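Local coordinates for beta-ketoacyl-[acyl-carrier-protein] synthase III (PDB 2X3E) that probably catalyses the first condensation of fatty acid synthesis, joining acetyl-CoA and malonyl-ACP to give 3-oxobutanoyl-ACP, at residues 87-90 and 91-94; 124-128 and 129-133; 282-285 and 286-290. The protein carries 1 engineered substitution. All blocks are in the same frame, centred on the assembly; numbering follows the deposited sequence. Where two conformers were deposited one is given.

Interaction 1: 87-90 and 91-94; sequences CPAT and APRV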
loop_
_atom_site.group_PDB
_atom_site.type_symbol
_atom_site.label_atom_id
_atom_site.label_comp_id
_atom_site.label_asym_id
_atom_site.label_seq_id
_atom_site.Cartn_x
_atom_site.Cartn_y
_atom_site.Cartn_z
ATOM N N CYS A 87 -10.362 -4.801 4.396
ATOM C CA CYS A 87 -10.472 -3.383 4.706
ATOM C C CYS A 87 -10.749 -3.271 6.211
ATOM O O CYS A 87 -11.612 -3.976 6.725
ATOM C CB CYS A 87 -11.610 -2.753 3.895
ATOM S SG CYS A 87 -11.740 -0.942 4.056
ATOM N N PRO A 88 -10.016 -2.406 6.938
ATOM C CA PRO A 88 -8.983 -1.456 6.541
ATOM C C PRO A 88 -7.601 -2.083 6.381
ATOM O O PRO A 88 -7.451 -3.307 6.431
ATOM C CB PRO A 88 -8.963 -0.482 7.722
ATOM C CG PRO A 88 -9.258 -1.334 8.896
ATOM C CD PRO A 88 -10.269 -2.340 8.393
ATOM N N ALA A 89 -6.607 -1.232 6.169
ATOM C CA ALA A 89 -5.217 -1.625 6.317
ATOM C C ALA A 89 -4.933 -2.080 7.757
ATOM O O ALA A 89 -5.700 -1.803 8.687
ATOM C CB ALA A 89 -4.302 -0.459 5.930
ATOM N N THR A 90 -3.827 -2.792 7.930
ATOM C CA THR A 90 -3.394 -3.263 9.247
ATOM C C THR A 90 -2.580 -2.203 9.998
ATOM O O THR A 90 -2.588 -2.167 11.228
ATOM C CB THR A 90 -2.579 -4.564 9.090
ATOM O OG1 THR A 90 -3.412 -5.551 8.469
ATOM C CG2 THR A 90 -2.090 -5.095 10.446
ATOM N N ALA A 91 -1.905 -1.331 9.247
ATOM C CA ALA A 91 -0.992 -0.337 9.817
ATOM C C ALA A 91 -1.632 0.580 10.865
ATOM O O ALA A 91 -1.033 0.815 11.916
ATOM C CB ALA A 91 -0.343 0.488 8.709
ATOM N N PRO A 92 -2.848 1.093 10.601
ATOM C CA PRO A 92 -3.431 1.952 11.647
ATOM C C PRO A 92 -3.575 1.238 12.997
ATOM O O PRO A 92 -3.219 1.819 14.029
ATOM C CB PRO A 92 -4.786 2.342 11.066
ATOM C CG PRO A 92 -4.588 2.272 9.581
ATOM C CD PRO A 92 -3.648 1.116 9.365
ATOM N N ARG A 93 -4.079 -0.000 12.988
ATOM C CA ARG A 93 -4.233 -0.766 14.229
ATOM C C ARG A 93 -2.883 -0.970 14.914
ATOM O O ARG A 93 -2.769 -0.805 16.127
ATOM C CB ARG A 93 -4.911 -2.122 13.987
ATOM C CG ARG A 93 -5.234 -2.882 15.286
ATOM C CD ARG A 93 -5.918 -4.222 15.039
ATOM N NE ARG A 93 -6.250 -4.882 16.301
ATOM C CZ ARG A 93 -6.947 -6.010 16.406
ATOM N NH1 ARG A 93 -7.394 -6.625 15.321
ATOM N NH2 ARG A 93 -7.200 -6.526 17.601
ATOM N N VAL A 94 -1.865 -1.320 14.138
ATOM C CA VAL A 94 -0.531 -1.517 14.682
ATOM C C VAL A 94 0.000 -0.213 15.303
ATOM O O VAL A 94 0.492 -0.218 16.431
ATOM C CB VAL A 94 0.439 -2.049 13.608
ATOM C CG1 VAL A 94 1.866 -2.079 14.140
ATOM C CG2 VAL A 94 -0.008 -3.448 13.152
HETATM O O HOH W 1 -6.201 -0.856 11.203
#
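The pyrrolidine ring of Pro-92 leads with its CD corner, which lies 3.8 Å from CB of Ala-89 and 3.6 Å from Ala-89 O. Ala-105 of strand 104-109 and Gly-313 of the second subunit also pack on this ring. The flat guanidinium of Arg-93 stands well clear of Ala-89 and Thr-90: CG is anti to the backbone N (chi1 -173°), and in the conformer given the extended chain reaches Phe-189 of the second subunit in a cation-pi contact. Pro-92 has no amide hydrogen to offer; the bond that closes the turn runs from Val-94 N to Thr-90 O (3.1 Å, 166° at the hydrogen), while water 1 links Arg-93 N (2.9 Å) to Ala-89 O (2.7 Å), giving to the carbonyl and accepting from the amide. Thr-90 turns its methyl to the helix, CG2 meeting CG2 of Val-94 at 3.8 Å as the two side chains cross obliquely, and OG1 is hydrogen-bonded to Asp-84 N. Asp-107 receives the Thr-90 and Ala-91 amides on its two carboxylate oxygens, an anion set at a helix start where the dipole would be expected to welcome it. This is the N-terminal turn of helix 91-97, in the beta-alpha-beta crossover between parallel strands 75-79 and 104-109 of the thiolase-like fold.

Interaction 2: 124-128 and 129-133; sequences SLISA and GLADS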
loop_
_atom_site.group_PDB
_atom_site.type_symbol
_atom_site.label_atom_id
_atom_site.label_comp_id
_atom_site.label_asym_id
_atom_site.label_seq_id
_atom_site.Cartn_x
_atom_site.Cartn_y
_atom_site.Cartn_z
ATOM N N SER A 124 10.958 8.483 1.073
ATOM C CA SER A 124 10.531 9.645 0.292
ATOM C C SER A 124 9.621 10.562 1.105
ATOM O O SER A 124 9.711 11.786 0.989
ATOM C CB SER A 124 9.837 9.215 -1.008
ATOM O OG SER A 124 10.779 8.629 -1.898
ATOM N N LEU A 125 8.738 9.973 1.917
ATOM C CA LEU A 125 7.859 10.754 2.787
ATOM C C LEU A 125 8.686 11.624 3.732
ATOM O O LEU A 125 8.355 12.782 3.963
ATOM C CB LEU A 125 6.935 9.847 3.601
ATOM C CG LEU A 125 5.746 9.212 2.880
ATOM C CD1 LEU A 125 5.143 8.107 3.759
ATOM C CD2 LEU A 125 4.707 10.255 2.526
ATOM N N ILE A 126 9.764 11.054 4.264
ATOM C CA ILE A 126 10.658 11.789 5.158
ATOM C C ILE A 126 11.426 12.862 4.383
ATOM O O ILE A 126 11.472 14.016 4.803
ATOM C CB ILE A 126 11.637 10.839 5.895
ATOM C CG1 ILE A 126 10.890 10.025 6.959
ATOM C CG2 ILE A 126 12.775 11.624 6.549
ATOM C CD1 ILE A 126 11.680 8.836 7.483
ATOM N N SER A 127 12.007 12.486 3.243
ATOM C CA SER A 127 12.763 13.437 2.417
ATOM C C SER A 127 11.912 14.629 1.982
ATOM O O SER A 127 12.383 15.762 1.996
ATOM C CB SER A 127 13.349 12.752 1.177
ATOM O OG SER A 127 14.362 11.846 1.548
ATOM N N ALA A 128 10.656 14.366 1.620
ATOM C CA ALA A 128 9.732 15.409 1.165
ATOM C C ALA A 128 9.159 16.271 2.295
ATOM O O ALA A 128 8.429 17.236 2.025
ATOM C CB ALA A 128 8.580 14.779 0.373
ATOM N N GLY A 129 9.463 15.916 3.546
ATOM C CA GLY A 129 9.031 16.696 4.706
ATOM C C GLY A 129 7.634 16.381 5.229
ATOM O O GLY A 129 7.069 17.162 6.000
ATOM N N LEU A 130 7.070 15.245 4.825
ATOM C CA LEU A 130 5.736 14.842 5.289
ATOM C C LEU A 130 5.800 14.056 6.599
ATOM O O LEU A 130 4.771 13.827 7.246
ATOM C CB LEU A 130 5.006 14.025 4.215
ATOM C CG LEU A 130 4.211 14.833 3.184
ATOM C CD1 LEU A 130 4.952 16.064 2.723
ATOM C CD2 LEU A 130 3.822 13.969 2.001
ATOM N N ALA A 131 7.011 13.648 6.972
ATOM C CA ALA A 131 7.283 12.992 8.243
ATOM C C ALA A 131 8.744 13.247 8.595
ATOM O O ALA A 131 9.574 13.383 7.697
ATOM C CB ALA A 131 7.017 11.491 8.132
ATOM N N ASP A 132 9.054 13.324 9.889
ATOM C CA ASP A 132 10.439 13.472 10.349
ATOM C C ASP A 132 11.007 12.153 10.872
ATOM O O ASP A 132 12.205 12.041 11.106
ATOM C CB ASP A 132 10.540 14.547 11.431
ATOM C CG ASP A 132 10.127 15.928 10.933
ATOM O OD1 ASP A 132 10.283 16.228 9.726
ATOM O OD2 ASP A 132 9.652 16.725 11.762
ATOM N N SER A 133 10.138 11.159 11.047
ATOM C CA SER A 133 10.539 9.818 11.464
ATOM C C SER A 133 9.440 8.826 11.104
ATOM O O SER A 133 8.278 9.206 10.942
ATOM C CB SER A 133 10.802 9.777 12.962
ATOM O OG SER A 133 9.640 10.157 13.678
#
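Leu-130 folds back on Leu-125 by backbone and side chain together. Its amide N reaches Leu-125 O at 2.9 Å, close to the line of the carbonyl bond, and its CD2 touches CD2 of Leu-125 at 3.9 Å, the two side chains meeting at about a right angle. Leu-125 O takes a second, weak bond from Ala-131 N (3.4 Å). Gly-129 N gives to Ile-126 O (3.0 Å), approaching from above the carbonyl plane, 64° out of it; NE of Arg-4 is also hydrogen-bonded to that oxygen. The bonds from Leu-130 N to Leu-125 O and from Gly-129 N to Ile-126 O, with the positive phi of Gly-129 (85°), form a Schellman motif at the end of helix 114-127. Beyond it, Ala-131 O is met by the CA-H of Ile-126 (CA to O 3.2 Å) and also takes a weak hydrogen bond from NH2 of Arg-4. Ile-126 has CG1 beside its backbone N (chi1 -72°), which brings that carbon to 4.3 Å from CB of Ala-131, while Leu-166 and Ala-168 of strand 160-169 pack against the same side chain. Asp-132 forms a salt bridge through OD1 with Arg-4 and gives its amide to Asp-74, while Ser-127 OG has two carbonyl acceptors, Arg-4 O and Gly-123 O, for its one proton. On the leucine side, Ser-124 of the second subunit packs against Leu-125 and Leu-130. The chemistry implies a helix end whose last-turn carbonyls are capped by the chain itself and by one arginine, with an apolar flank turned to the dimer partner.

Interaction 3: 282-285 and 286-290; sequences VAAS and IPLAL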
loop_
_atom_site.group_PDB
_atom_site.type_symbol
_atom_site.label_atom_id
_atom_site.label_comp_id
_atom_site.label_asym_id
_atom_site.label_seq_id
_atom_site.Cartn_x
_atom_site.Cartn_y
_atom_site.Cartn_z
ATOM N N VAL A 282 8.816 -13.611 2.831
ATOM C CA VAL A 282 8.271 -12.586 1.916
ATOM C C VAL A 282 8.691 -11.172 2.353
ATOM O O VAL A 282 9.890 -10.917 2.448
ATOM C CB VAL A 282 6.736 -12.760 1.716
ATOM C CG1 VAL A 282 6.235 -11.908 0.553
ATOM C CG2 VAL A 282 6.402 -14.212 1.447
ATOM N N ALA A 283 7.765 -10.263 2.656
ATOM C CA ALA A 283 8.158 -8.876 2.955
ATOM C C ALA A 283 9.078 -8.762 4.186
ATOM O O ALA A 283 9.876 -7.832 4.278
ATOM C CB ALA A 283 6.913 -7.958 3.096
ATOM N N ALA A 284 8.986 -9.722 5.105
ATOM C CA ALA A 284 9.835 -9.747 6.305
ATOM C C ALA A 284 11.277 -10.224 6.068
ATOM O O ALA A 284 12.127 -10.087 6.957
ATOM C CB ALA A 284 9.186 -10.615 7.383
ATOM N N SER A 285 11.568 -10.778 4.888
ATOM C CA SER A 285 12.806 -11.550 4.700
ATOM C C SER A 285 14.076 -10.720 4.870
ATOM O O SER A 285 15.017 -11.149 5.548
ATOM C CB SER A 285 12.806 -12.260 3.341
ATOM O OG SER A 285 12.913 -11.346 2.262
ATOM N N ILE A 286 14.095 -9.534 4.268
ATOM C CA ILE A 286 15.257 -8.648 4.356
ATOM C C ILE A 286 15.502 -8.146 5.790
ATOM O O ILE A 286 16.605 -8.292 6.306
ATOM C CB ILE A 286 15.152 -7.468 3.370
ATOM C CG1 ILE A 286 15.206 -7.987 1.931
ATOM C CG2 ILE A 286 16.283 -6.458 3.620
ATOM C CD1 ILE A 286 15.011 -6.899 0.878
ATOM N N PRO A 287 14.476 -7.590 6.461
ATOM C CA PRO A 287 14.791 -7.156 7.834
ATOM C C PRO A 287 15.049 -8.314 8.824
ATOM O O PRO A 287 15.810 -8.147 9.781
ATOM C CB PRO A 287 13.571 -6.321 8.228
ATOM C CG PRO A 287 12.458 -6.824 7.346
ATOM C CD PRO A 287 13.132 -7.157 6.043
ATOM N N LEU A 288 14.454 -9.481 8.598
ATOM C CA LEU A 288 14.798 -10.641 9.431
ATOM C C LEU A 288 16.251 -11.061 9.191
ATOM O O LEU A 288 16.966 -11.400 10.141
ATOM C CB LEU A 288 13.848 -11.810 9.199
ATOM C CG LEU A 288 12.471 -11.665 9.848
ATOM C CD1 LEU A 288 11.532 -12.715 9.292
ATOM C CD2 LEU A 288 12.570 -11.774 11.363
ATOM N N ALA A 289 16.698 -11.011 7.935
ATOM C CA ALA A 289 18.099 -11.305 7.611
ATOM C C ALA A 289 19.041 -10.279 8.250
ATOM O O ALA A 289 20.081 -10.647 8.794
ATOM C CB ALA A 289 18.315 -11.375 6.080
ATOM N N LEU A 290 18.668 -9.001 8.192
ATOM C CA LEU A 290 19.404 -7.953 8.899
ATOM C C LEU A 290 19.524 -8.241 10.406
ATOM O O LEU A 290 20.608 -8.103 10.979
ATOM C CB LEU A 290 18.761 -6.573 8.669
ATOM C CG LEU A 290 18.976 -5.930 7.290
ATOM C CD1 LEU A 290 18.159 -4.647 7.145
ATOM C CD2 LEU A 290 20.467 -5.646 7.040
HETATM O O HOH W 2 11.894 -8.456 2.479
#
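Ala-284 O accepts the amide of Leu-288 at 2.9 Å (159° at the hydrogen), and carbon closes round the same oxygen: CD of Pro-287 lies 3.2 Å away and CG of Leu-288 3.3 Å away. Further out, CD1 of Leu-288 reaches CB of Ala-284 at 3.7 Å. One residue on, Ala-289 N gives to Ser-285 O at 2.9 Å. With Pro-287 lacking an amide hydrogen, these are the first i to i+4 bonds of helix 285-295, which is buried between the two sheets of the thiolase-like fold and touches strands 5-14 and 246-249. Its front is held by water 2, which accepts from Ile-286 N (3.0 Å) and donates to Val-282 O (3.2 Å); that carbonyl also takes the amide of Ser-285. The Ser-285 hydroxyl, set between backbone N and carbonyl carbon (chi1 69°), points to the active site and is hydrogen-bonded to ND1 of His-250, predicted to be catalytic, consistent with a second-shell role in orienting the ring. Nearby, Val-282 N is hydrogen-bonded to OD1 of Asn-280, also predicted to be catalytic. Ile-286 and Pro-287 lean on Phe-115 of helix 114-127, and Ile-286 also touches Val-248.

All three contacts lie at helix ends, but in different settings. Interactions 1 and 3 start helices, each with a proline in the first turn and a water bridging loop carbonyl and helix amide; interaction 2 ends one. Interaction 1 is buried against the second subunit, and interaction 2, partly exposed at the chain's periphery, also touches it; interaction 3, its centre about 4 Å from the centre of the chain, meets no other chain. Arg-4 ties down interaction 2, whereas carboxylates take backbone amides in the other two, Asp-107 in interaction 1 and Asp-140, on Ala-283, in interaction 3, which adds the serine beside His-250. Helix 114-127 links the last two, ending at one and packing on the other.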